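Local coordinates for glutamine amidotransferase domain-containing protein (Streptococcus mutans, PDB 3L7N) that probably releases ammonia from glutamine, as class I glutamine amidotransferases do, for an acceptor substrate that is not identified here, at residues 34-39 with 64-69; 2-7 with 38-43; 60-63 with 68-71; 56-61 with 93-98. One frame throughout, in Å; residues are numbered along the deposited sequence.

Contact 1: residues 34-39 with 64-69; sequences YRYEKL and EFPYYD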
loop_
_atom_site.group_PDB
_atom_site.type_symbol
_atom_site.label_atom_id
_atom_site.label_comp_id
_atom_site.label_asym_id
_atom_site.label_seq_id
_atom_site.Cartn_x
_atom_site.Cartn_y
_atom_site.Cartn_z
ATOM N N TYR A 34 14.656 -7.053 -2.135
ATOM C CA TYR A 34 15.037 -7.604 -3.428
ATOM C C TYR A 34 16.533 -7.532 -3.688
ATOM O O TYR A 34 17.025 -8.172 -4.655
ATOM C CB TYR A 34 14.238 -6.920 -4.596
ATOM C CG TYR A 34 14.398 -5.441 -4.648
ATOM C CD1 TYR A 34 15.328 -4.850 -5.498
ATOM C CD2 TYR A 34 13.635 -4.610 -3.827
ATOM C CE1 TYR A 34 15.510 -3.485 -5.520
ATOM C CE2 TYR A 34 13.800 -3.248 -3.845
ATOM C CZ TYR A 34 14.759 -2.684 -4.691
ATOM O OH TYR A 34 14.946 -1.312 -4.698
ATOM N N ARG A 35 17.269 -6.736 -2.886
ATOM C CA ARG A 35 18.738 -6.622 -3.044
ATOM C C ARG A 35 19.408 -7.486 -1.985
ATOM O O ARG A 35 20.603 -7.274 -1.616
ATOM C CB ARG A 35 19.181 -5.157 -2.888
ATOM C CG ARG A 35 18.856 -4.246 -4.100
ATOM C CD ARG A 35 19.541 -2.911 -3.919
ATOM N NE ARG A 35 20.972 -3.028 -4.151
ATOM C CZ ARG A 35 21.578 -2.853 -5.353
ATOM N NH1 ARG A 35 20.881 -2.433 -6.443
ATOM N NH2 ARG A 35 22.876 -3.122 -5.474
ATOM N N TYR A 36 18.642 -8.471 -1.481
ATOM C CA TYR A 36 19.024 -9.299 -0.320
ATOM C C TYR A 36 19.476 -8.504 0.830
ATOM O O TYR A 36 20.296 -8.960 1.584
ATOM C CB TYR A 36 20.045 -10.350 -0.688
ATOM C CG TYR A 36 19.532 -11.301 -1.751
ATOM C CD1 TYR A 36 19.304 -12.657 -1.471
ATOM C CD2 TYR A 36 19.201 -10.837 -3.010
ATOM C CE1 TYR A 36 18.784 -13.514 -2.456
ATOM C CE2 TYR A 36 18.673 -11.665 -3.968
ATOM C CZ TYR A 36 18.468 -12.984 -3.709
ATOM O OH TYR A 36 17.966 -13.805 -4.760
ATOM N N GLU A 37 18.886 -7.320 1.028
ATOM C CA GLU A 37 19.144 -6.544 2.253
ATOM C C GLU A 37 18.423 -7.100 3.435
ATOM O O GLU A 37 17.360 -7.616 3.316
ATOM C CB GLU A 37 18.801 -5.092 2.050
ATOM C CG GLU A 37 19.788 -4.386 1.201
ATOM C CD GLU A 37 19.405 -2.976 0.911
ATOM O OE1 GLU A 37 18.581 -2.392 1.630
ATOM O OE2 GLU A 37 19.948 -2.418 -0.025
ATOM N N LYS A 38 19.058 -7.057 4.590
ATOM C CA LYS A 38 18.477 -7.713 5.841
ATOM C C LYS A 38 17.454 -6.788 6.528
ATOM O O LYS A 38 17.726 -5.599 6.743
ATOM C CB LYS A 38 19.599 -8.042 6.810
ATOM C CG LYS A 38 20.028 -9.441 6.833
ATOM C CD LYS A 38 19.779 -10.187 5.557
ATOM C CE LYS A 38 19.632 -11.709 5.955
ATOM N NZ LYS A 38 19.325 -12.652 4.861
ATOM N N LEU A 39 16.274 -7.336 6.843
ATOM C CA LEU A 39 15.234 -6.598 7.611
ATOM C C LEU A 39 15.810 -6.092 8.940
ATOM O O LEU A 39 16.612 -6.765 9.552
ATOM C CB LEU A 39 14.071 -7.517 7.914
ATOM C CG LEU A 39 12.689 -7.464 7.220
ATOM C CD1 LEU A 39 12.596 -6.586 5.979
ATOM C CD2 LEU A 39 12.203 -8.868 6.934
ATOM N N GLU A 64 10.523 -19.352 -4.970
ATOM C CA GLU A 64 10.208 -18.328 -5.989
ATOM C C GLU A 64 11.051 -17.020 -5.854
ATOM O O GLU A 64 11.368 -16.389 -6.869
ATOM C CB GLU A 64 8.693 -17.936 -6.044
ATOM C CG GLU A 64 7.639 -19.095 -6.167
ATOM C CD GLU A 64 6.248 -18.716 -5.450
ATOM O OE1 GLU A 64 5.906 -19.361 -4.404
ATOM O OE2 GLU A 64 5.600 -17.698 -5.863
ATOM N N PHE A 65 11.304 -16.566 -4.622
ATOM C CA PHE A 65 11.929 -15.272 -4.412
ATOM C C PHE A 65 12.922 -15.399 -3.343
ATOM O O PHE A 65 12.581 -15.186 -2.176
ATOM C CB PHE A 65 10.888 -14.266 -3.943
ATOM C CG PHE A 65 9.854 -13.932 -4.967
ATOM C CD1 PHE A 65 10.126 -13.004 -6.002
ATOM C CD2 PHE A 65 8.580 -14.488 -4.886
ATOM C CE1 PHE A 65 9.125 -12.670 -6.965
ATOM C CE2 PHE A 65 7.571 -14.177 -5.846
ATOM C CZ PHE A 65 7.843 -13.274 -6.875
ATOM N N PRO A 66 14.181 -15.761 -3.688
ATOM C CA PRO A 66 15.040 -16.336 -2.681
ATOM C C PRO A 66 15.383 -15.360 -1.513
ATOM O O PRO A 66 15.974 -15.809 -0.455
ATOM C CB PRO A 66 16.270 -16.691 -3.459
ATOM C CG PRO A 66 15.838 -16.885 -4.767
ATOM C CD PRO A 66 14.666 -16.046 -5.017
ATOM N N TYR A 67 15.040 -14.052 -1.697
ATOM C CA TYR A 67 15.415 -12.942 -0.720
ATOM C C TYR A 67 14.243 -12.567 0.160
ATOM O O TYR A 67 14.373 -11.772 1.086
ATOM C CB TYR A 67 15.846 -11.708 -1.484
ATOM C CG TYR A 67 14.780 -11.241 -2.500
ATOM C CD1 TYR A 67 13.668 -10.508 -2.085
ATOM C CD2 TYR A 67 14.858 -11.609 -3.873
ATOM C CE1 TYR A 67 12.679 -10.129 -2.977
ATOM C CE2 TYR A 67 13.886 -11.203 -4.765
ATOM C CZ TYR A 67 12.784 -10.474 -4.290
ATOM O OH TYR A 67 11.796 -10.080 -5.144
ATOM N N TYR A 68 13.095 -13.096 -0.167
ATOM C CA TYR A 68 11.841 -12.681 0.427
ATOM C C TYR A 68 11.491 -13.592 1.541
ATOM O O TYR A 68 11.427 -14.767 1.344
ATOM C CB TYR A 68 10.783 -12.796 -0.626
ATOM C CG TYR A 68 9.415 -12.510 -0.170
ATOM C CD1 TYR A 68 8.440 -13.468 -0.241
ATOM C CD2 TYR A 68 9.065 -11.242 0.276
ATOM C CE1 TYR A 68 7.182 -13.192 0.131
ATOM C CE2 TYR A 68 7.814 -10.959 0.630
ATOM C CZ TYR A 68 6.865 -11.919 0.559
ATOM O OH TYR A 68 5.580 -11.619 0.936
ATOM N N ASP A 69 11.200 -13.043 2.704
ATOM C CA ASP A 69 10.837 -13.857 3.887
ATOM C C ASP A 69 9.566 -13.256 4.532
ATOM O O ASP A 69 9.641 -12.334 5.340
ATOM C CB ASP A 69 11.998 -13.863 4.859
ATOM C CG ASP A 69 11.784 -14.767 6.056
ATOM O OD1 ASP A 69 10.647 -15.200 6.324
ATOM O OD2 ASP A 69 12.785 -15.027 6.764
HETATM O O HOH W 1 16.233 -9.889 2.046
#
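Tyr-36 lays its ring across the side-chain stem of Tyr-67: CB of Tyr-67 sits over the middle of that ring, 3.4 Å from its centroid and 5° off the normal, a CH-pi contact. The two side chains cross at about a right angle, and the Tyr-67 ring turns its edge to the face of Tyr-36 in a T-shaped pair, planes at 70°. On one broad face of the Tyr-67 ring lies the backbone of Tyr-34, whose CA is 3.5 Å from the ring centroid; CB of Phe-65 lies over the rim of the opposite face. The ring reaches this slot because CG of Tyr-67 stands between its own N and C (chi1 55°). Farther out, OH of Tyr-36 approaches CB of Pro-66 at 3.6 Å, Pro-66 and Tyr-67 being the two central residues of the type I turn from Phe-65 to Tyr-68. Proline fits here as a rigid apolar surface. The contact thus joins two surface loops, one after strand 27-32 and the other before helix 70-82. One water lies 2.8 Å from both O of Glu-37 and O of Tyr-67. Tyrosine offers broad polarisable faces to C-H groups, and exposed Tyr-36 can keep its OH at the surface; CH-pi, T-shaped and dispersion contacts, supplemented by that water, make the join.

Contact 2: residues 2-7 with 38-43; sequences RIHFIL and KLPKDI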
loop_
_atom_site.group_PDB
_atom_site.type_symbol
_atom_site.label_atom_id
_atom_site.label_comp_id
_atom_site.label_asym_id
_atom_site.label_seq_id
_atom_site.Cartn_x
_atom_site.Cartn_y
_atom_site.Cartn_z
ATOM N N ARG A 2 11.678 9.422 12.409
ATOM C CA ARG A 2 12.431 8.350 11.724
ATOM C C ARG A 2 11.442 7.396 11.029
ATOM O O ARG A 2 10.681 6.677 11.680
ATOM C CB ARG A 2 13.343 7.557 12.684
ATOM C CG ARG A 2 14.588 8.248 13.151
ATOM C CD ARG A 2 15.080 7.706 14.508
ATOM N NE ARG A 2 13.960 7.352 15.388
ATOM C CZ ARG A 2 13.980 6.363 16.300
ATOM N NH1 ARG A 2 15.098 5.642 16.506
ATOM N NH2 ARG A 2 12.878 6.062 16.963
ATOM N N ILE A 3 11.458 7.400 9.728
ATOM C CA ILE A 3 10.546 6.632 8.941
ATOM C C ILE A 3 11.349 5.560 8.211
ATOM O O ILE A 3 12.283 5.904 7.433
ATOM C CB ILE A 3 9.914 7.539 7.904
ATOM C CG1 ILE A 3 9.104 8.598 8.569
ATOM C CG2 ILE A 3 9.074 6.756 6.833
ATOM C CD1 ILE A 3 8.376 9.414 7.577
ATOM N N HIS A 4 11.015 4.267 8.438
ATOM C CA HIS A 4 11.723 3.167 7.755
ATOM C C HIS A 4 10.856 2.463 6.703
ATOM O O HIS A 4 9.770 1.960 7.033
ATOM C CB HIS A 4 12.285 2.140 8.787
ATOM C CG HIS A 4 13.206 1.131 8.179
ATOM N ND1 HIS A 4 12.747 -0.044 7.610
ATOM C CD2 HIS A 4 14.550 1.176 7.921
ATOM C CE1 HIS A 4 13.776 -0.709 7.071
ATOM N NE2 HIS A 4 14.876 0.005 7.249
ATOM N N PHE A 5 11.348 2.395 5.450
ATOM C CA PHE A 5 10.620 1.750 4.333
ATOM C C PHE A 5 11.066 0.345 4.101
ATOM O O PHE A 5 12.291 0.045 4.109
ATOM C CB PHE A 5 10.879 2.481 3.059
ATOM C CG PHE A 5 10.151 3.782 2.935
ATOM C CD1 PHE A 5 8.900 3.848 2.283
ATOM C CD2 PHE A 5 10.697 4.942 3.438
ATOM C CE1 PHE A 5 8.201 5.042 2.197
ATOM C CE2 PHE A 5 9.984 6.148 3.359
ATOM C CZ PHE A 5 8.732 6.187 2.704
ATOM N N ILE A 6 10.120 -0.533 3.806
ATOM C CA ILE A 6 10.461 -1.876 3.352
ATOM C C ILE A 6 10.053 -1.998 1.892
ATOM O O ILE A 6 8.908 -1.720 1.547
ATOM C CB ILE A 6 9.704 -2.989 4.193
ATOM C CG1 ILE A 6 9.898 -2.793 5.668
ATOM C CG2 ILE A 6 10.104 -4.364 3.748
ATOM C CD1 ILE A 6 11.176 -3.151 6.107
ATOM N N LEU A 7 10.987 -2.315 1.012
ATOM C CA LEU A 7 10.697 -2.271 -0.414
ATOM C C LEU A 7 10.977 -3.635 -1.046
ATOM O O LEU A 7 11.890 -4.319 -0.635
ATOM C CB LEU A 7 11.508 -1.200 -1.068
ATOM C CG LEU A 7 11.452 0.232 -0.541
ATOM C CD1 LEU A 7 12.319 1.038 -1.389
ATOM C CD2 LEU A 7 10.086 0.780 -0.551
ATOM N N LYS A 38 19.058 -7.057 4.590
ATOM C CA LYS A 38 18.477 -7.713 5.841
ATOM C C LYS A 38 17.454 -6.788 6.528
ATOM O O LYS A 38 17.726 -5.599 6.743
ATOM C CB LYS A 38 19.599 -8.042 6.810
ATOM C CG LYS A 38 20.028 -9.441 6.833
ATOM C CD LYS A 38 19.779 -10.187 5.557
ATOM C CE LYS A 38 19.632 -11.709 5.955
ATOM N NZ LYS A 38 19.325 -12.652 4.861
ATOM N N LEU A 39 16.274 -7.336 6.843
ATOM C CA LEU A 39 15.234 -6.598 7.611
ATOM C C LEU A 39 15.810 -6.092 8.940
ATOM O O LEU A 39 16.612 -6.765 9.552
ATOM C CB LEU A 39 14.071 -7.517 7.914
ATOM C CG LEU A 39 12.689 -7.464 7.220
ATOM C CD1 LEU A 39 12.596 -6.586 5.979
ATOM C CD2 LEU A 39 12.203 -8.868 6.934
ATOM N N PRO A 40 15.346 -4.923 9.412
ATOM C CA PRO A 40 15.769 -4.490 10.729
ATOM C C PRO A 40 15.480 -5.563 11.756
ATOM O O PRO A 40 14.403 -6.164 11.725
ATOM C CB PRO A 40 14.878 -3.263 11.008
ATOM C CG PRO A 40 14.175 -2.958 9.777
ATOM C CD PRO A 40 14.554 -3.897 8.711
ATOM N N LYS A 41 16.391 -5.773 12.709
ATOM C CA LYS A 41 16.058 -6.662 13.824
ATOM C C LYS A 41 15.309 -5.970 15.011
ATOM O O LYS A 41 14.474 -6.610 15.688
ATOM C CB LYS A 41 17.265 -7.473 14.283
ATOM C CG LYS A 41 17.461 -8.848 13.428
ATOM C CD LYS A 41 18.724 -8.760 12.467
ATOM C CE LYS A 41 20.031 -8.304 13.298
ATOM N NZ LYS A 41 21.193 -7.862 12.420
ATOM N N ASP A 42 15.528 -4.633 15.152
ATOM C CA ASP A 42 14.946 -3.779 16.286
ATOM C C ASP A 42 13.924 -2.813 15.790
ATOM O O ASP A 42 14.257 -1.923 14.917
ATOM C CB ASP A 42 16.072 -2.914 16.952
ATOM C CG ASP A 42 17.167 -3.739 17.484
ATOM O OD1 ASP A 42 16.858 -4.859 17.957
ATOM O OD2 ASP A 42 18.359 -3.335 17.378
ATOM N N ILE A 43 12.790 -2.757 16.476
ATOM C CA ILE A 43 11.897 -1.715 16.250
ATOM C C ILE A 43 12.417 -0.365 16.759
ATOM O O ILE A 43 11.753 0.666 16.599
ATOM C CB ILE A 43 10.540 -2.004 16.786
ATOM C CG1 ILE A 43 10.619 -2.547 18.149
ATOM C CG2 ILE A 43 9.866 -2.935 15.947
ATOM C CD1 ILE A 43 9.797 -1.806 19.066
#
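CG of Pro-40 stands over one face of the His-4 imidazole at 3.9 Å from its centroid, 28° off the normal. This CH-pi contact and the neighbouring meeting of Ile-6 with Leu-39 make up the close-packed part. There CD1 of Ile-6 lies 3.7 Å from CD1 of Leu-39, the two side chains crossing at about a right angle, and the same CD1 sits in plane at the edge of the His-4 ring. With CG of His-4 opposite the backbone N (chi1 -170°), the ring extends from the strand toward the loop. His-4 and Ile-6 share one face of the sheet, while Ile-3 and Phe-5, on the other, pack against helix 15-23. The loop of 38-43 forms part of the connection from strand 27-32 to strand 48-51, which passes over strand 2-7 lying between them. Its outer side is quite different: Lys-38, Lys-41 and Asp-42 are exposed, as suits charged groups at the surface. Leucine and proline fill the inner side, the proline also stiffening a loop with no helix or strand of its own. With no hydrogen bond between these segments, dispersion and CH-pi contact do the holding.

Contact 3: residues 60-63 with 68-71; sequences STKK and YDAQ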
loop_
_atom_site.group_PDB
_atom_site.type_symbol
_atom_site.label_atom_id
_atom_site.label_comp_id
_atom_site.label_asym_id
_atom_site.label_seq_id
_atom_site.Cartn_x
_atom_site.Cartn_y
_atom_site.Cartn_z
ATOM N N SER A 60 3.979 -16.340 -0.885
ATOM C CA SER A 60 5.153 -16.637 -1.747
ATOM C C SER A 60 6.315 -17.282 -1.009
ATOM O O SER A 60 6.643 -16.956 0.206
ATOM C CB SER A 60 5.634 -15.403 -2.454
ATOM O OG SER A 60 4.632 -14.855 -3.262
ATOM N N THR A 61 6.957 -18.164 -1.708
ATOM C CA THR A 61 7.890 -19.024 -1.121
ATOM C C THR A 61 9.335 -18.550 -1.480
ATOM O O THR A 61 9.507 -17.837 -2.443
ATOM C CB THR A 61 7.626 -20.445 -1.609
ATOM O OG1 THR A 61 8.287 -21.345 -0.770
ATOM C CG2 THR A 61 8.130 -20.648 -3.096
ATOM N N LYS A 62 10.347 -18.904 -0.667
ATOM C CA LYS A 62 11.781 -18.582 -1.040
ATOM C C LYS A 62 12.290 -19.359 -2.255
ATOM O O LYS A 62 13.311 -19.095 -2.732
ATOM C CB LYS A 62 12.752 -18.741 0.134
ATOM C CG LYS A 62 12.525 -17.770 1.210
ATOM C CD LYS A 62 13.779 -17.484 2.058
ATOM C CE LYS A 62 13.456 -17.534 3.593
ATOM N NZ LYS A 62 14.487 -16.825 4.304
ATOM N N LYS A 63 11.544 -20.304 -2.744
ATOM C CA LYS A 63 11.949 -20.955 -3.910
ATOM C C LYS A 63 11.619 -20.084 -5.068
ATOM O O LYS A 63 12.349 -20.018 -6.001
ATOM C CB LYS A 63 11.269 -22.328 -4.021
ATOM C CG LYS A 63 12.115 -23.415 -4.822
ATOM C CD LYS A 63 12.795 -24.490 -3.870
ATOM C CE LYS A 63 13.579 -25.600 -4.727
ATOM N NZ LYS A 63 14.758 -25.025 -5.476
ATOM N N TYR A 68 13.095 -13.096 -0.167
ATOM C CA TYR A 68 11.841 -12.681 0.427
ATOM C C TYR A 68 11.491 -13.592 1.541
ATOM O O TYR A 68 11.427 -14.767 1.344
ATOM C CB TYR A 68 10.783 -12.796 -0.626
ATOM C CG TYR A 68 9.415 -12.510 -0.170
ATOM C CD1 TYR A 68 8.440 -13.468 -0.241
ATOM C CD2 TYR A 68 9.065 -11.242 0.276
ATOM C CE1 TYR A 68 7.182 -13.192 0.131
ATOM C CE2 TYR A 68 7.814 -10.959 0.630
ATOM C CZ TYR A 68 6.865 -11.919 0.559
ATOM O OH TYR A 68 5.580 -11.619 0.936
ATOM N N ASP A 69 11.200 -13.043 2.704
ATOM C CA ASP A 69 10.837 -13.857 3.887
ATOM C C ASP A 69 9.566 -13.256 4.532
ATOM O O ASP A 69 9.641 -12.334 5.340
ATOM C CB ASP A 69 11.998 -13.863 4.859
ATOM C CG ASP A 69 11.784 -14.767 6.056
ATOM O OD1 ASP A 69 10.647 -15.200 6.324
ATOM O OD2 ASP A 69 12.785 -15.027 6.764
ATOM N N ALA A 70 8.398 -13.708 4.058
ATOM C CA ALA A 70 7.117 -13.131 4.469
ATOM C C ALA A 70 6.946 -13.276 5.952
ATOM O O ALA A 70 6.465 -12.382 6.617
ATOM C CB ALA A 70 6.054 -13.761 3.786
ATOM N N GLN A 71 7.393 -14.408 6.485
ATOM C CA GLN A 71 7.338 -14.649 7.922
ATOM C C GLN A 71 8.053 -13.554 8.717
ATOM O O GLN A 71 7.528 -13.064 9.717
ATOM C CB GLN A 71 7.937 -16.016 8.258
ATOM C CG GLN A 71 6.971 -16.965 8.948
ATOM C CD GLN A 71 5.760 -16.251 9.517
ATOM O OE1 GLN A 71 5.822 -15.658 10.594
ATOM N NE2 GLN A 71 4.647 -16.305 8.794
HETATM O O HOH W 2 8.571 -16.112 1.882
#
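The carbonyl oxygens of Ser-60 and Tyr-68 are joined by one water, which also accepts a bond from N of Ala-70. The water donates to O of Ser-60 at 2.7 Å and, over a longer 3.2 Å, to O of Tyr-68, while N of Ala-70 is 3.2 Å from it. Both its protons and a lone pair are therefore in use, and three backbone groups are satisfied without a direct backbone-to-backbone bond. Beside it, CB of Ser-60 packs obliquely against CE1 of Tyr-68 at 3.7 Å. The hydroxyl of Ser-60 is engaged with Ser-57. Tyr-68, its ring buried against Leu-92 and Leu-96, also bonds through OH to Ser-57, so a tyrosine here fills an apolar site and still reaches a polar partner. The next residue, Asp-69, is the N-cap of helix 70-82: OD1 receives N of Ala-72, a classic role for a short carboxylate, which should also interact favourably with the positive end of the helix dipole. Lys-62 comes to the other oxygen. With CG opposite its carbonyl carbon (chi1 -66°), the Lys-62 chain runs past O of Tyr-68, bends at chi3 and brings NZ to OD2 of Asp-69 at 3.5 Å. This is a weak salt bridge at the surface, where a long flexible lysine can remain hydrated and may partly offset the charge of the capping carboxylate.

Contact 4: residues 56-61 with 93-98; sequences QSPSST and GAQLMG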
loop_
_atom_site.group_PDB
_atom_site.type_symbol
_atom_site.label_atom_id
_atom_site.label_comp_id
_atom_site.label_asym_id
_atom_site.label_seq_id
_atom_site.Cartn_x
_atom_site.Cartn_y
_atom_site.Cartn_z
ATOM N N GLN A 56 5.223 -10.270 -4.937
ATOM C CA GLN A 56 4.985 -11.492 -4.128
ATOM C C GLN A 56 3.594 -11.449 -3.526
ATOM O O GLN A 56 2.896 -10.379 -3.540
ATOM C CB GLN A 56 6.001 -11.618 -2.993
ATOM C CG GLN A 56 7.443 -11.489 -3.409
ATOM C CD GLN A 56 7.920 -9.999 -3.527
ATOM O OE1 GLN A 56 7.114 -9.043 -3.525
ATOM N NE2 GLN A 56 9.202 -9.827 -3.662
ATOM N N SER A 57 3.179 -12.585 -2.999
ATOM C CA SER A 57 1.996 -12.656 -2.132
ATOM C C SER A 57 2.518 -12.859 -0.705
ATOM O O SER A 57 3.732 -13.216 -0.524
ATOM C CB SER A 57 1.102 -13.862 -2.549
ATOM O OG SER A 57 1.597 -15.097 -1.967
ATOM N N PRO A 58 1.616 -12.718 0.341
ATOM C CA PRO A 58 2.116 -13.006 1.702
ATOM C C PRO A 58 2.467 -14.456 1.871
ATOM O O PRO A 58 2.954 -14.837 2.896
ATOM C CB PRO A 58 0.956 -12.647 2.583
ATOM C CG PRO A 58 0.214 -11.689 1.832
ATOM C CD PRO A 58 0.324 -12.035 0.390
ATOM N N SER A 59 2.215 -15.271 0.875
ATOM C CA SER A 59 2.552 -16.689 1.037
ATOM C C SER A 59 3.560 -17.192 0.057
ATOM O O SER A 59 3.961 -18.330 0.150
ATOM C CB SER A 59 1.303 -17.583 1.008
ATOM O OG SER A 59 0.659 -17.466 -0.238
ATOM N N SER A 60 3.979 -16.340 -0.885
ATOM C CA SER A 60 5.153 -16.637 -1.747
ATOM C C SER A 60 6.315 -17.282 -1.009
ATOM O O SER A 60 6.643 -16.956 0.206
ATOM C CB SER A 60 5.634 -15.403 -2.454
ATOM O OG SER A 60 4.632 -14.855 -3.262
ATOM N N THR A 61 6.957 -18.164 -1.708
ATOM C CA THR A 61 7.890 -19.024 -1.121
ATOM C C THR A 61 9.335 -18.550 -1.480
ATOM O O THR A 61 9.507 -17.837 -2.443
ATOM C CB THR A 61 7.626 -20.445 -1.609
ATOM O OG1 THR A 61 8.287 -21.345 -0.770
ATOM C CG2 THR A 61 8.130 -20.648 -3.096
ATOM N N GLY A 93 2.175 -4.842 1.109
ATOM C CA GLY A 93 2.317 -4.351 2.463
ATOM C C GLY A 93 1.003 -4.391 3.287
ATOM O O GLY A 93 1.031 -4.662 4.490
ATOM N N ALA A 94 -0.149 -4.116 2.620
ATOM C CA ALA A 94 -1.458 -4.074 3.301
ATOM C C ALA A 94 -1.929 -5.508 3.645
ATOM O O ALA A 94 -2.521 -5.735 4.661
ATOM C CB ALA A 94 -2.401 -3.425 2.503
ATOM N N GLN A 95 -1.507 -6.470 2.833
ATOM C CA GLN A 95 -1.831 -7.852 3.034
ATOM C C GLN A 95 -0.994 -8.484 4.116
ATOM O O GLN A 95 -1.482 -9.362 4.845
ATOM C CB GLN A 95 -1.712 -8.606 1.711
ATOM C CG GLN A 95 -2.709 -8.072 0.696
ATOM C CD GLN A 95 -2.373 -8.365 -0.798
ATOM O OE1 GLN A 95 -1.692 -9.345 -1.140
ATOM N NE2 GLN A 95 -2.914 -7.521 -1.685
ATOM N N LEU A 96 0.282 -8.070 4.245
ATOM C CA LEU A 96 1.096 -8.583 5.359
ATOM C C LEU A 96 0.592 -7.995 6.682
ATOM O O LEU A 96 0.601 -8.651 7.687
ATOM C CB LEU A 96 2.593 -8.299 5.171
ATOM C CG LEU A 96 3.270 -8.990 3.985
ATOM C CD1 LEU A 96 4.483 -8.258 3.572
ATOM C CD2 LEU A 96 3.619 -10.381 4.297
ATOM N N MET A 97 0.118 -6.771 6.671
ATOM C CA MET A 97 -0.520 -6.285 7.865
ATOM C C MET A 97 -1.754 -7.147 8.271
ATOM O O MET A 97 -1.889 -7.530 9.439
ATOM C CB MET A 97 -0.875 -4.844 7.756
ATOM C CG MET A 97 0.301 -4.002 7.616
ATOM S SD MET A 97 -0.163 -2.335 7.618
ATOM C CE MET A 97 -0.658 -2.154 9.292
ATOM N N GLY A 98 -2.574 -7.541 7.291
ATOM C CA GLY A 98 -3.684 -8.378 7.577
ATOM C C GLY A 98 -3.249 -9.645 8.313
ATOM O O GLY A 98 -3.811 -9.992 9.418
#
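Pro-58 is what segment 56-61 lays on helix residues Gln-95 and Leu-96, and the residues around it fold to present it. Gln-56 comes first, with its side chain directed to other loops and to Leu-92. Ser-57 follows: its OG accepts N of Ser-59 at 2.9 Å, an ST turn, and weakly N of Ser-60. A serine suits the place, since its short hydroxyl can fold back on the chain. Pro-58 stands second in the type I turn from Ser-57 to Ser-60, where the fixed phi of proline fits. CG and CB of its ring meet the helix, CG lying 3.6 Å from CB of Gln-95 and CB 3.9 Å from CD2 of Leu-96. Leu-96 turns its CG opposite the carbonyl carbon (chi1 -65°), and its CD2 branch reaches back to the proline. Leu-92 and Val-99 complete the helix surface under the proline. Ser-59, at the exposed corner, bonds through OG to OH of Tyr-105. Ser-60 closes the turn, N to O of Ser-57 at 3.2 Å, while its OG accepts N of Ser-57 at 2.7 Å in a nearly straight bond (171°). Thr-61 leads away, its N held by OE1 of Glu-64. The helix so covered begins just after Cys-91, and the Gly-89, Cys-91, Gly-93 pattern is consistent with the nucleophile elbow of class I glutamine amidotransferases, a sharp turn between strand and helix.

In the fold
Contacts 1, 3 and 4 form one continuous patch along the loop that leads from strand 48-51 to helix 70-82. Contact 3 is the middle member, its centre about 8 Å from that of contact 1 and about 9 Å from that of contact 4. Tyr-68, common to contacts 1 and 3, reaches contact 4 through OH, 2.8 Å from O of Ser-57. Contact 2 shares Lys-38 and Leu-39 with contact 1, and Tyr-34 CD2 packs 3.6 Å from O of Leu-7; contact 2 stays clear of contact 4, nearest atoms about 7 Å apart. Contact 4 alone contains a residue of the probable nucleophile elbow, Gly-93, whereas contact 1 lies at the surface, its centre about 14 Å from that of contact 4.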